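Local coordinates for protein putative alpha-L-fucosidase (Bacteroides thetaiotaomicron, PDB 3EYP) that probably hydrolyses alpha-L-fucosidic linkages, as a glycoside hydrolase family 29 member in which a TIM-barrel domain is followed by an F5/8 type C domain, at residues C56-Q61 with R301-S306; F26-N31 with F296-R301; S257-W262 with S270-V275; C82-K87 with D104-F109; R20-F25 with L292-P297. All blocks are in the same frame, centred on the assembly; numbering follows the deposited sequence.

Contact 1: C56-Q61 with R301-S306; sequences CRQWMQ and RGLIHS
Gln-58 reaches from helix 56-65 to the backbone of Ile-304 and holds it at two points, while Trp-59 beside it takes the carbonyl of Gly-302. At the start of the helix, Cys-56 stays on its own side: its SG sits over the rim of one face of the Trp-59 indole. Gln-58 then leaves the helix with CG anti to its backbone N (chi1 -174°) and bends at chi2, which brings the amide to Ile-304. Its OE1 accepts from Ile-304 N at 2.9 Å on a lone pair, and its NE2 gives to Ile-304 O, also 2.9 Å, so the amide pairs with one residue much as a neighbouring strand would. Leu-303 CD2 packs across the amide, 3.7 Å from Gln-58 CD. In TIM-barrel terms, the helix after strand 22-26 here meets the loop running from strand 291-295 to helix 306-323. An alanine at Gln-58 would probably leave Ile-304 N and O without these mates and the loop freer to shift. Trp-59 points its NE1 at Gly-302 O (2.9 Å), which lies near the ring plane, although the N-H arrives from above the carbonyl plane. On the face opposite Cys-56, Ile-304 CD1 makes a CH-pi contact 4.2 Å from the centroid of the five-membered ring of Trp-59.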
# COMPACT_ATOMS: atom_id res chain seq x y z
N CYS A 56 21.35 6.67 4.71
CA CYS A 56 20.18 6.11 3.94
C CYS A 56 20.36 4.62 3.60
O CYS A 56 19.40 3.91 3.29
CB CYS A 56 19.91 6.91 2.70
SG CYS A 56 19.28 8.60 3.06
N ARG A 57 21.61 4.16 3.68
CA ARG A 57 21.90 2.73 3.43
C ARG A 57 21.33 1.92 4.58
O ARG A 57 20.75 0.82 4.39
CB ARG A 57 23.42 2.47 3.24
CG ARG A 57 24.04 3.20 1.98
CD ARG A 57 25.55 2.93 1.87
NE ARG A 57 25.77 1.62 1.30
CZ ARG A 57 26.15 0.52 1.96
NH1 ARG A 57 26.28 -0.61 1.30
NH2 ARG A 57 26.45 0.54 3.26
N GLN A 58 21.44 2.50 5.76
CA GLN A 58 20.92 1.88 6.99
C GLN A 58 19.39 1.71 6.83
O GLN A 58 18.81 0.70 7.23
CB GLN A 58 21.25 2.68 8.23
CG GLN A 58 20.84 1.99 9.51
CD GLN A 58 19.66 2.63 10.20
OE1 GLN A 58 19.06 3.55 9.67
NE2 GLN A 58 19.33 2.15 11.38
N TRP A 59 18.76 2.71 6.24
CA TRP A 59 17.31 2.71 6.03
C TRP A 59 17.01 1.57 5.09
O TRP A 59 16.04 0.88 5.31
CB TRP A 59 16.77 3.98 5.42
CG TRP A 59 17.10 5.28 6.08
CD1 TRP A 59 17.89 5.47 7.19
CD2 TRP A 59 16.71 6.55 5.64
NE1 TRP A 59 17.98 6.78 7.48
CE2 TRP A 59 17.26 7.49 6.56
CE3 TRP A 59 15.89 7.00 4.61
CZ2 TRP A 59 17.06 8.87 6.44
CZ3 TRP A 59 15.69 8.38 4.47
CH2 TRP A 59 16.26 9.31 5.41
N MET A 60 17.84 1.40 4.05
CA MET A 60 17.57 0.37 3.03
C MET A 60 17.75 -1.02 3.63
O MET A 60 17.09 -1.96 3.26
CB MET A 60 18.43 0.47 1.78
CG MET A 60 18.21 1.68 0.82
SD MET A 60 16.53 2.27 0.54
CE MET A 60 16.64 3.92 1.15
N GLN A 61 18.65 -1.14 4.56
CA GLN A 61 18.88 -2.48 5.22
C GLN A 61 17.67 -2.88 6.04
O GLN A 61 17.24 -4.05 6.08
CB GLN A 61 20.15 -2.44 6.07
CG GLN A 61 21.41 -2.33 5.25
CD GLN A 61 22.56 -1.62 5.96
OE1 GLN A 61 22.63 -1.60 7.19
NE2 GLN A 61 23.49 -1.04 5.17
N ARG A 301 19.86 11.48 14.48
CA ARG A 301 21.10 10.95 13.87
C ARG A 301 20.94 10.74 12.40
O ARG A 301 21.93 10.64 11.65
CB ARG A 301 21.54 9.65 14.53
CG ARG A 301 22.07 9.91 15.96
CD ARG A 301 22.33 8.63 16.73
NE ARG A 301 21.09 7.90 17.00
CZ ARG A 301 21.04 6.77 17.71
NH1 ARG A 301 22.13 6.28 18.25
NH2 ARG A 301 19.89 6.15 17.90
N GLY A 302 19.69 10.63 11.99
CA GLY A 302 19.34 10.26 10.63
C GLY A 302 19.29 8.75 10.41
O GLY A 302 19.63 8.24 9.32
N LEU A 303 18.87 8.07 11.45
CA LEU A 303 18.76 6.58 11.50
C LEU A 303 17.42 6.06 11.91
O LEU A 303 16.71 6.70 12.68
CB LEU A 303 19.77 5.97 12.47
CG LEU A 303 21.27 6.29 12.22
CD1 LEU A 303 21.97 6.04 13.58
CD2 LEU A 303 21.88 5.51 11.07
N ILE A 304 17.09 4.88 11.37
CA ILE A 304 15.86 4.20 11.76
C ILE A 304 16.16 3.52 13.06
O ILE A 304 17.20 2.89 13.21
CB ILE A 304 15.35 3.15 10.72
CG1 ILE A 304 15.22 3.74 9.35
CG2 ILE A 304 13.96 2.60 11.15
CD1 ILE A 304 14.47 4.98 9.22
N HIS A 305 15.25 3.70 14.03
CA HIS A 305 15.37 3.07 15.35
C HIS A 305 15.33 1.53 15.27
O HIS A 305 14.60 0.88 14.47
CB HIS A 305 14.33 3.63 16.35
CG HIS A 305 14.51 3.18 17.76
ND1 HIS A 305 15.64 3.50 18.50
CD2 HIS A 305 13.70 2.49 18.59
CE1 HIS A 305 15.53 2.95 19.70
NE2 HIS A 305 14.35 2.36 19.79
N SER A 306 16.08 0.96 16.16
CA SER A 306 16.17 -0.50 16.28
C SER A 306 14.86 -1.22 16.45
O SER A 306 14.58 -2.23 15.82
CB SER A 306 17.13 -0.91 17.41
OG SER A 306 16.84 -0.38 18.70

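Contact 2: F26-N31 with F296-R301; sequences FHFGIN and FPPDRR
Phe-296 and Phe-26 meet at the C-terminal ends of two adjacent parallel strands of the TIM barrel, where the chains go on side by side as loops without a direct hydrogen bond between them. Phe-296 O lies at the edge of the Phe-26 ring, in its plane and 3.2 Å from CD1, and it also takes a CA-H...O contact from Phe-26 CA. Phe-296 CB touches Phe-26 CE1 at 4.0 Å. Next, Pro-297 sets its CA 3.6 Å from His-27 O; the His-27 ring itself turns away, its ND1 bonded to Asn-295 and its NE2 to a glycerol, probably from the crystallisation liquor. Pro-298 lies against Phe-28, with CB 3.7 Å from CD1 of that ring, which is brought over by CG standing anti to the Phe-28 backbone N (chi1 -179°). Asp-299 O approaches Phe-28 CE1, while Asp-299 OD2 is gripped by NE and NH2 of Arg-301. One water bridges the two backbones, donating to His-27 O at 2.7 Å and to Pro-298 O at 2.8 Å.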
# COMPACT_ATOMS: atom_id res chain seq x y z
N PHE A 26 9.07 7.41 4.85
CA PHE A 26 10.16 7.97 5.65
C PHE A 26 9.85 9.42 5.87
O PHE A 26 10.12 10.27 5.01
CB PHE A 26 11.53 7.86 4.98
CG PHE A 26 12.06 6.45 4.88
CD1 PHE A 26 12.15 5.66 5.97
CD2 PHE A 26 12.50 5.94 3.66
CE1 PHE A 26 12.62 4.39 5.89
CE2 PHE A 26 12.98 4.66 3.57
CZ PHE A 26 13.02 3.88 4.66
N HIS A 27 9.24 9.70 7.02
CA HIS A 27 8.91 11.05 7.42
C HIS A 27 10.10 11.63 8.22
O HIS A 27 10.39 11.21 9.33
CB HIS A 27 7.66 11.13 8.30
CG HIS A 27 6.38 11.18 7.53
ND1 HIS A 27 5.93 10.10 6.81
CD2 HIS A 27 5.49 12.19 7.33
CE1 HIS A 27 4.80 10.44 6.20
NE2 HIS A 27 4.50 11.69 6.50
N PHE A 28 10.78 12.55 7.55
CA PHE A 28 12.03 13.15 8.03
C PHE A 28 12.15 14.57 7.48
O PHE A 28 11.84 14.86 6.30
CB PHE A 28 13.19 12.28 7.58
CG PHE A 28 14.57 12.74 8.01
CD1 PHE A 28 14.94 12.72 9.38
CD2 PHE A 28 15.53 13.00 7.04
CE1 PHE A 28 16.22 13.06 9.75
CE2 PHE A 28 16.84 13.36 7.40
CZ PHE A 28 17.20 13.40 8.74
N GLY A 29 12.60 15.43 8.35
CA GLY A 29 12.83 16.80 7.96
C GLY A 29 13.13 17.71 9.13
O GLY A 29 13.62 17.30 10.17
N ILE A 30 12.76 18.96 8.95
CA ILE A 30 13.07 19.97 9.95
C ILE A 30 12.26 19.71 11.24
O ILE A 30 12.73 19.95 12.35
CB ILE A 30 12.89 21.44 9.38
CG1 ILE A 30 13.53 22.46 10.32
CG2 ILE A 30 11.41 21.76 9.09
CD1 ILE A 30 13.78 23.77 9.58
N ASN A 31 11.06 19.18 11.08
CA ASN A 31 10.24 18.87 12.28
C ASN A 31 10.96 17.98 13.31
O ASN A 31 10.77 18.06 14.52
CB ASN A 31 8.92 18.14 11.94
CG ASN A 31 7.90 18.98 11.20
OD1 ASN A 31 8.03 20.16 11.02
ND2 ASN A 31 6.81 18.30 10.78
N PHE A 296 8.39 4.62 8.85
CA PHE A 296 9.54 4.56 9.77
C PHE A 296 10.17 5.96 9.81
O PHE A 296 10.76 6.39 8.81
CB PHE A 296 10.64 3.63 9.23
CG PHE A 296 10.20 2.20 8.96
CD1 PHE A 296 10.50 1.21 9.85
CD2 PHE A 296 9.47 1.90 7.83
CE1 PHE A 296 10.13 -0.11 9.63
CE2 PHE A 296 9.06 0.59 7.60
CZ PHE A 296 9.39 -0.43 8.50
N PRO A 297 10.03 6.71 10.95
CA PRO A 297 10.64 8.05 11.02
C PRO A 297 12.10 8.04 11.52
O PRO A 297 12.38 7.57 12.62
CB PRO A 297 9.70 8.80 12.00
CG PRO A 297 9.30 7.73 12.96
CD PRO A 297 9.07 6.51 12.05
N PRO A 298 13.06 8.47 10.68
CA PRO A 298 14.45 8.56 11.13
C PRO A 298 14.59 9.57 12.27
O PRO A 298 13.87 10.57 12.37
CB PRO A 298 15.18 9.03 9.90
CG PRO A 298 14.23 8.69 8.72
CD PRO A 298 12.91 8.91 9.30
N ASP A 299 15.57 9.29 13.10
CA ASP A 299 15.88 10.13 14.23
C ASP A 299 16.81 11.29 13.91
O ASP A 299 17.13 11.58 12.78
CB ASP A 299 16.37 9.28 15.41
CG ASP A 299 17.80 8.87 15.28
OD1 ASP A 299 18.31 8.99 14.14
OD2 ASP A 299 18.39 8.50 16.34
N ARG A 300 17.27 11.95 14.95
CA ARG A 300 18.09 13.13 14.75
C ARG A 300 19.48 12.73 14.29
O ARG A 300 20.22 13.56 13.87
CB ARG A 300 18.19 13.97 16.01
CG ARG A 300 16.91 14.68 16.36
CD ARG A 300 17.04 15.63 17.55
NE ARG A 300 15.76 16.30 17.74
CZ ARG A 300 15.40 16.95 18.82
NH1 ARG A 300 16.27 17.09 19.82
NH2 ARG A 300 14.19 17.51 18.89
N ARG A 301 19.86 11.48 14.48
CA ARG A 301 21.10 10.95 13.87
C ARG A 301 20.94 10.74 12.40
O ARG A 301 21.93 10.64 11.65
CB ARG A 301 21.54 9.65 14.53
CG ARG A 301 22.07 9.91 15.96
CD ARG A 301 22.33 8.63 16.73
NE ARG A 301 21.09 7.90 17.00
CZ ARG A 301 21.04 6.77 17.71
NH1 ARG A 301 22.13 6.28 18.25
NH2 ARG A 301 19.89 6.15 17.90
O HOH W 1 11.52 11.97 11.67

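Contact 3: S257-W262 with S270-V275; sequences SIRPSW and SRVKSV
Two bonds from Lys-273 tie the loop before helix 275-283 back to the end of strand 253-257. Its backbone N gives to Ile-258 O at 2.8 Å in an almost straight bond (178° at the hydrogen), met nearly head-on to the carbonyl. The side chain runs back past the same carbonyl and turns at its last torsion (chi4 87°), which swings NZ onto Ser-257 O at 2.7 Å; NZ also comes within 3.3 Å of Arg-259 O. Val-272 CA adds a CA-H...O contact to Ile-258 O. The two segments are the ends of one beta-alpha loop of the TIM barrel, brought together at its base. Within the first of them, Ser-257 OG donates to Ser-261 O and takes a weak bond from Arg-259 N, across the bend of residues 257-261. Apolar contacts fall on the two branches of Val-272. Val-272 CG1 meets Ile-258 CG1 at 3.8 Å, and Val-272 CG2 rests over a face of the Arg-259 guanidinium, 4.0 Å from Arg-259 NE. That guanidinium has its charged partners elsewhere, in Asp-308 and Asp-269. At the outer margin, the Pro-260 ring crosses the Arg-271 side chain at about a right angle, CG 3.9 Å from Arg-271 CB.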
# COMPACT_ATOMS: atom_id res chain seq x y z
N SER A 257 1.62 4.85 10.45
CA SER A 257 2.89 4.90 11.13
C SER A 257 3.15 3.70 12.05
O SER A 257 2.29 3.15 12.74
CB SER A 257 3.04 6.21 11.92
OG SER A 257 4.40 6.42 12.29
N ILE A 258 4.41 3.30 12.07
CA ILE A 258 4.83 2.25 13.00
C ILE A 258 4.84 2.76 14.47
O ILE A 258 4.93 1.99 15.41
CB ILE A 258 6.23 1.69 12.63
CG1 ILE A 258 6.42 0.25 13.13
CG2 ILE A 258 7.41 2.62 13.15
CD1 ILE A 258 7.62 -0.40 12.36
N ARG A 259 4.70 4.07 14.62
CA ARG A 259 4.63 4.75 15.93
C ARG A 259 3.33 5.56 16.07
O ARG A 259 2.59 5.63 15.13
CB ARG A 259 5.82 5.69 16.11
CG ARG A 259 7.16 4.98 16.23
CD ARG A 259 8.37 5.86 15.78
NE ARG A 259 9.60 5.20 16.16
CZ ARG A 259 10.33 5.53 17.21
NH1 ARG A 259 9.98 6.56 17.96
NH2 ARG A 259 11.41 4.80 17.52
N PRO A 260 3.08 6.15 17.24
CA PRO A 260 1.87 6.96 17.39
C PRO A 260 1.92 8.21 16.49
O PRO A 260 0.88 8.62 15.94
CB PRO A 260 1.86 7.33 18.87
CG PRO A 260 2.57 6.15 19.57
CD PRO A 260 3.68 5.82 18.56
N SER A 261 3.12 8.71 16.26
CA SER A 261 3.30 9.92 15.43
C SER A 261 4.00 9.60 14.12
O SER A 261 4.60 8.55 13.98
CB SER A 261 4.13 11.02 16.15
OG SER A 261 3.64 11.47 17.42
N TRP A 262 3.96 10.55 13.20
CA TRP A 262 4.57 10.36 11.87
C TRP A 262 6.07 10.72 11.85
O TRP A 262 6.87 10.11 11.17
CB TRP A 262 3.90 11.19 10.81
CG TRP A 262 2.55 10.67 10.49
CD1 TRP A 262 1.38 11.13 10.99
CD2 TRP A 262 2.23 9.61 9.58
NE1 TRP A 262 0.31 10.41 10.43
CE2 TRP A 262 0.83 9.47 9.58
CE3 TRP A 262 2.99 8.74 8.81
CZ2 TRP A 262 0.18 8.49 8.83
CZ3 TRP A 262 2.32 7.79 8.02
CH2 TRP A 262 0.94 7.68 8.05
N SER A 270 9.43 3.63 23.06
CA SER A 270 8.82 2.52 23.83
C SER A 270 7.39 2.25 23.38
O SER A 270 6.68 1.50 24.04
CB SER A 270 8.73 2.88 25.31
OG SER A 270 8.13 4.20 25.42
N ARG A 271 6.98 2.89 22.29
CA ARG A 271 5.58 2.84 21.82
C ARG A 271 5.44 2.40 20.37
O ARG A 271 4.45 2.70 19.68
CB ARG A 271 4.92 4.22 21.95
CG ARG A 271 4.91 4.81 23.35
CD ARG A 271 3.89 4.13 24.22
NE ARG A 271 4.04 4.59 25.59
CZ ARG A 271 3.44 5.68 26.08
NH1 ARG A 271 2.63 6.39 25.30
NH2 ARG A 271 3.63 6.04 27.34
N VAL A 272 6.46 1.75 19.87
CA VAL A 272 6.40 1.17 18.52
C VAL A 272 5.37 0.04 18.49
O VAL A 272 5.25 -0.79 19.40
CB VAL A 272 7.78 0.60 18.04
CG1 VAL A 272 7.64 -0.06 16.67
CG2 VAL A 272 8.89 1.69 17.98
N LYS A 273 4.62 -0.00 17.42
CA LYS A 273 3.61 -1.02 17.28
C LYS A 273 4.24 -2.39 17.40
O LYS A 273 5.34 -2.67 16.92
CB LYS A 273 2.84 -0.84 15.96
CG LYS A 273 1.86 0.33 16.05
CD LYS A 273 1.26 0.67 14.70
CE LYS A 273 0.10 1.63 14.85
NZ LYS A 273 0.58 2.99 14.85
N SER A 274 3.49 -3.28 18.02
CA SER A 274 3.98 -4.64 18.25
C SER A 274 3.87 -5.42 16.95
O SER A 274 3.16 -5.02 16.06
CB SER A 274 3.14 -5.31 19.34
OG SER A 274 1.83 -5.57 18.84
N VAL A 275 4.60 -6.52 16.86
CA VAL A 275 4.55 -7.39 15.68
C VAL A 275 3.12 -7.88 15.43
O VAL A 275 2.66 -7.88 14.29
CB VAL A 275 5.54 -8.61 15.81
CG1 VAL A 275 5.46 -9.56 14.63
CG2 VAL A 275 6.95 -8.08 16.03

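Contact 4: C82-K87 with D104-F109; sequences CLWPSK and DVVREF
The first turn of helix 105-116 is capped by Asp-104 at the N-cap position, and a carbonyl of the loop after strand 70-76 accepts from its Val-105 N. That carbonyl is Leu-83 O, 3.0 Å from Val-105 N; the nitrogen stands nearly in line with the C=O, but the bond is bent at the hydrogen (136°). Asp-104 has CG anti to its backbone N (chi1 -176°), which turns the carboxylate back over the helix end, where OD1 takes Arg-107 N at 2.9 Å from above the carboxylate plane. OD2 bonds to the hydroxyl of Tyr-157. The same carboxylate is walled by Trp-84 CB, 3.3 Å from OD1, and by Pro-85 CD, 3.3 Å from Asp-104 CG. An alanine at Asp-104 would probably leave Arg-107 N and the Tyr-157 hydroxyl without this partner and open a gap beside Pro-85. Both segments belong to the beta-alpha connection of the TIM barrel between strand 70-76 and helix 105-116. Apolar contacts complete the joint: Val-106 CG2 sits 3.8 Å from Trp-84 CB and also touches Leu-83 CB, which in turn meets Val-105 CB at 4.1 Å. The Trp-84 indole leads away from the helix, and its NE1 bonds to Glu-152.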
# COMPACT_ATOMS: atom_id res chain seq x y z
N CYS A 82 12.68 21.93 2.34
CA CYS A 82 13.11 21.02 1.28
C CYS A 82 14.42 20.27 1.58
O CYS A 82 15.40 20.85 2.04
CB CYS A 82 13.20 21.77 -0.08
SG CYS A 82 11.64 22.48 -0.65
N LEU A 83 14.35 18.95 1.40
CA LEU A 83 15.42 18.03 1.76
C LEU A 83 16.53 17.96 0.68
O LEU A 83 17.50 17.24 0.85
CB LEU A 83 14.89 16.62 2.09
CG LEU A 83 14.17 16.45 3.44
CD1 LEU A 83 14.00 14.95 3.77
CD2 LEU A 83 15.00 17.12 4.54
N TRP A 84 16.34 18.73 -0.39
CA TRP A 84 17.31 18.81 -1.51
C TRP A 84 17.55 20.32 -1.75
O TRP A 84 16.63 21.15 -1.44
CB TRP A 84 16.82 18.04 -2.80
CG TRP A 84 15.84 18.78 -3.65
CD1 TRP A 84 16.09 19.40 -4.85
CD2 TRP A 84 14.47 19.09 -3.33
NE1 TRP A 84 14.98 20.05 -5.30
CE2 TRP A 84 13.97 19.89 -4.38
CE3 TRP A 84 13.64 18.77 -2.25
CZ2 TRP A 84 12.66 20.34 -4.41
CZ3 TRP A 84 12.37 19.22 -2.28
CH2 TRP A 84 11.88 20.02 -3.35
N PRO A 85 18.75 20.69 -2.23
CA PRO A 85 19.12 22.10 -2.51
C PRO A 85 18.45 22.64 -3.80
O PRO A 85 19.08 22.87 -4.85
CB PRO A 85 20.66 22.06 -2.63
CG PRO A 85 21.00 20.70 -3.11
CD PRO A 85 19.86 19.76 -2.54
N SER A 86 17.13 22.78 -3.71
CA SER A 86 16.34 23.33 -4.82
C SER A 86 16.86 24.69 -5.23
O SER A 86 17.29 25.49 -4.41
CB SER A 86 14.84 23.44 -4.47
OG SER A 86 14.16 24.07 -5.50
N LYS A 87 16.79 24.95 -6.52
CA LYS A 87 17.16 26.28 -7.07
C LYS A 87 16.11 27.29 -6.82
O LYS A 87 16.26 28.47 -7.19
CB LYS A 87 17.45 26.20 -8.57
CG LYS A 87 18.56 25.28 -8.89
CD LYS A 87 18.83 25.19 -10.42
CE LYS A 87 17.61 24.63 -11.23
NZ LYS A 87 17.26 23.17 -10.91
N ASP A 104 22.47 16.92 0.46
CA ASP A 104 21.26 16.61 -0.32
C ASP A 104 20.74 15.26 0.12
O ASP A 104 21.26 14.22 -0.21
CB ASP A 104 21.59 16.67 -1.81
CG ASP A 104 20.38 16.46 -2.73
OD1 ASP A 104 19.31 15.96 -2.27
OD2 ASP A 104 20.53 16.73 -3.93
N VAL A 105 19.73 15.31 0.96
CA VAL A 105 19.16 14.10 1.52
C VAL A 105 18.41 13.29 0.43
O VAL A 105 18.54 12.07 0.38
CB VAL A 105 18.25 14.37 2.74
CG1 VAL A 105 17.80 13.07 3.30
CG2 VAL A 105 19.03 15.18 3.82
N VAL A 106 17.76 13.98 -0.47
CA VAL A 106 17.05 13.32 -1.59
C VAL A 106 18.08 12.50 -2.42
O VAL A 106 17.88 11.34 -2.70
CB VAL A 106 16.18 14.23 -2.46
CG1 VAL A 106 15.47 13.42 -3.51
CG2 VAL A 106 15.03 14.93 -1.60
N ARG A 107 19.21 13.12 -2.71
CA ARG A 107 20.33 12.46 -3.40
C ARG A 107 20.74 11.17 -2.68
O ARG A 107 20.75 10.12 -3.26
CB ARG A 107 21.55 13.37 -3.48
CG ARG A 107 22.69 12.93 -4.43
CD ARG A 107 22.23 12.51 -5.83
NE ARG A 107 21.83 13.68 -6.61
CZ ARG A 107 21.06 13.66 -7.68
NH1 ARG A 107 20.62 12.53 -8.17
NH2 ARG A 107 20.75 14.79 -8.30
N GLU A 108 21.13 11.28 -1.42
CA GLU A 108 21.51 10.13 -0.58
C GLU A 108 20.47 9.00 -0.62
O GLU A 108 20.77 7.81 -0.75
CB GLU A 108 21.78 10.58 0.86
CG GLU A 108 22.91 11.64 0.89
CD GLU A 108 23.68 11.78 2.18
OE1 GLU A 108 23.69 10.86 3.02
OE2 GLU A 108 24.36 12.84 2.31
N PHE A 109 19.23 9.42 -0.45
CA PHE A 109 18.07 8.53 -0.52
C PHE A 109 17.98 7.74 -1.81
O PHE A 109 17.99 6.50 -1.81
CB PHE A 109 16.77 9.32 -0.23
CG PHE A 109 15.51 8.51 -0.42
CD1 PHE A 109 15.17 7.47 0.46
CD2 PHE A 109 14.68 8.77 -1.48
CE1 PHE A 109 14.02 6.72 0.24
CE2 PHE A 109 13.56 8.04 -1.68
CZ PHE A 109 13.23 7.00 -0.81

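Contact 5: R20-F25 with L292-P297; sequences REMIAF and LLLNFP
Strands 22-26 and 291-295 are neighbours in the parallel sheet, paired in register from Met-22 with Leu-292 to Phe-25 with Asn-295, their short axes 4.3 Å apart and 27° from parallel. Five backbone bonds join them, alternating in direction: Leu-292 N to Glu-21 O, Ile-23 N to Leu-292 O (2.7 Å), Leu-294 N to Ile-23 O, Phe-25 N to Leu-294 O and Phe-296 N to Phe-25 O. On one face Met-22 bends at chi3 (81°), which puts its CE 3.9 Å from Leu-292 CD2 and near Leu-294 CD2 as well; further along, Ala-24 CB touches Phe-296 CD2 at 4.1 Å. Helices 275-283 and 306-323 pack against this side, through Leu-278 and Leu-315 among others. The other face carries Ile-23, Leu-293, Phe-25 and Asn-295. Leu-293 fits between its two neighbours across the sheet: CD1 reaches Ile-23 CG2 at 3.6 Å, and CD2 lies over the Phe-25 ring in a CH-pi contact, 3.7 Å from its centroid. Asn-295 CB packs on Phe-25 CB, also 3.6 Å, while its amide, with OD1 taken up by His-27, is held at ND2 by Trp-262 O and Ser-257 OG. The first and last barrel strands in the chain thus lie side by side, the closure typical of a TIM barrel, with Ile-23, Phe-25, Leu-293 and Asn-295 turned to the inside.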
# COMPACT_ATOMS: atom_id res chain seq x y z
N ARG A 20 3.70 -4.79 -5.25
CA ARG A 20 4.71 -4.36 -4.23
C ARG A 20 4.35 -4.91 -2.83
O ARG A 20 5.18 -5.33 -2.01
CB ARG A 20 4.80 -2.83 -4.15
CG ARG A 20 5.18 -2.13 -5.43
CD ARG A 20 5.28 -0.61 -5.17
NE ARG A 20 5.32 0.16 -6.40
CZ ARG A 20 5.08 1.47 -6.48
NH1 ARG A 20 4.78 2.19 -5.41
NH2 ARG A 20 5.13 2.06 -7.63
N GLU A 21 3.06 -4.92 -2.62
CA GLU A 21 2.40 -5.34 -1.35
C GLU A 21 2.61 -4.39 -0.22
O GLU A 21 1.65 -3.91 0.39
CB GLU A 21 2.76 -6.79 -0.97
CG GLU A 21 2.14 -7.72 -1.99
CD GLU A 21 2.22 -9.20 -1.67
OE1 GLU A 21 2.83 -9.60 -0.66
OE2 GLU A 21 1.63 -9.95 -2.50
N MET A 22 3.86 -4.05 -0.00
CA MET A 22 4.25 -3.08 1.05
C MET A 22 5.16 -1.99 0.47
O MET A 22 5.90 -2.19 -0.51
CB MET A 22 5.00 -3.81 2.18
CG MET A 22 4.16 -4.59 3.20
SD MET A 22 4.98 -5.47 4.55
CE MET A 22 5.26 -4.16 5.70
N ILE A 23 5.07 -0.81 1.06
CA ILE A 23 5.90 0.38 0.71
C ILE A 23 6.37 1.06 1.99
O ILE A 23 5.60 1.14 2.96
CB ILE A 23 5.12 1.40 -0.16
CG1 ILE A 23 4.49 0.74 -1.35
CG2 ILE A 23 6.02 2.52 -0.59
CD1 ILE A 23 3.52 1.67 -2.18
N ALA A 24 7.64 1.48 2.09
CA ALA A 24 8.01 2.29 3.27
C ALA A 24 7.78 3.79 3.09
O ALA A 24 7.94 4.33 2.04
CB ALA A 24 9.45 2.03 3.71
N PHE A 25 7.36 4.45 4.18
CA PHE A 25 7.28 5.90 4.25
C PHE A 25 8.44 6.30 5.16
O PHE A 25 8.78 5.58 6.06
CB PHE A 25 6.01 6.35 4.97
CG PHE A 25 5.15 7.33 4.22
CD1 PHE A 25 5.66 8.17 3.24
CD2 PHE A 25 3.78 7.44 4.56
CE1 PHE A 25 4.88 9.05 2.63
CE2 PHE A 25 2.98 8.34 3.93
CZ PHE A 25 3.50 9.13 2.96
N LEU A 292 0.09 -1.75 1.76
CA LEU A 292 0.48 -1.16 3.06
C LEU A 292 1.70 -0.24 2.95
O LEU A 292 2.75 -0.64 2.48
CB LEU A 292 0.73 -2.26 4.08
CG LEU A 292 1.29 -1.89 5.48
CD1 LEU A 292 0.39 -0.85 6.18
CD2 LEU A 292 1.52 -3.17 6.39
N LEU A 293 1.48 1.01 3.28
CA LEU A 293 2.49 2.08 3.30
C LEU A 293 2.74 2.36 4.77
O LEU A 293 1.92 2.90 5.50
CB LEU A 293 2.01 3.33 2.54
CG LEU A 293 2.89 4.59 2.60
CD1 LEU A 293 4.33 4.27 2.06
CD2 LEU A 293 2.25 5.79 1.78
N LEU A 294 3.87 1.86 5.23
CA LEU A 294 4.27 1.90 6.61
C LEU A 294 5.41 2.84 6.83
O LEU A 294 6.48 2.69 6.24
CB LEU A 294 4.72 0.50 7.09
CG LEU A 294 5.05 0.24 8.55
CD1 LEU A 294 3.85 0.54 9.49
CD2 LEU A 294 5.53 -1.26 8.72
N ASN A 295 5.16 3.77 7.74
CA ASN A 295 6.13 4.84 8.11
C ASN A 295 7.11 4.48 9.21
O ASN A 295 6.72 4.08 10.32
CB ASN A 295 5.38 6.13 8.46
CG ASN A 295 6.32 7.23 8.90
OD1 ASN A 295 7.00 7.84 8.09
ND2 ASN A 295 6.32 7.50 10.20
N PHE A 296 8.39 4.62 8.85
CA PHE A 296 9.54 4.56 9.77
C PHE A 296 10.17 5.96 9.81
O PHE A 296 10.76 6.39 8.81
CB PHE A 296 10.64 3.63 9.23
CG PHE A 296 10.20 2.20 8.96
CD1 PHE A 296 10.50 1.21 9.85
CD2 PHE A 296 9.47 1.90 7.83
CE1 PHE A 296 10.13 -0.11 9.63
CE2 PHE A 296 9.06 0.59 7.60
CZ PHE A 296 9.39 -0.43 8.50
N PRO A 297 10.03 6.71 10.95
CA PRO A 297 10.64 8.05 11.02
C PRO A 297 12.10 8.04 11.52
O PRO A 297 12.38 7.57 12.62
CB PRO A 297 9.70 8.80 12.00
CG PRO A 297 9.30 7.73 12.96
CD PRO A 297 9.07 6.51 12.05

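In the fold
All five contacts belong to the TIM-barrel domain. Contact 5 joins the first and last strands of the parallel sheet, and contact 2 continues from it, sharing Phe-296 and Pro-297, with centres about 15 Å apart. Contact 1, its centre about 10 Å from that of contact 2, brings in helix 56-65, which follows strand 22-26, and packs Trp-59 on Pro-298 and Phe-26. Contact 5 closes the barrel, and contacts 2 and 1 continue that junction at the strands' C-terminal ends. Contacts 4 and 3, each within one beta-alpha connection, come in that order along the chain between strands 22-26 and 291-295; with centres about 27 Å apart they do not touch, but both touch contacts 1 and 2.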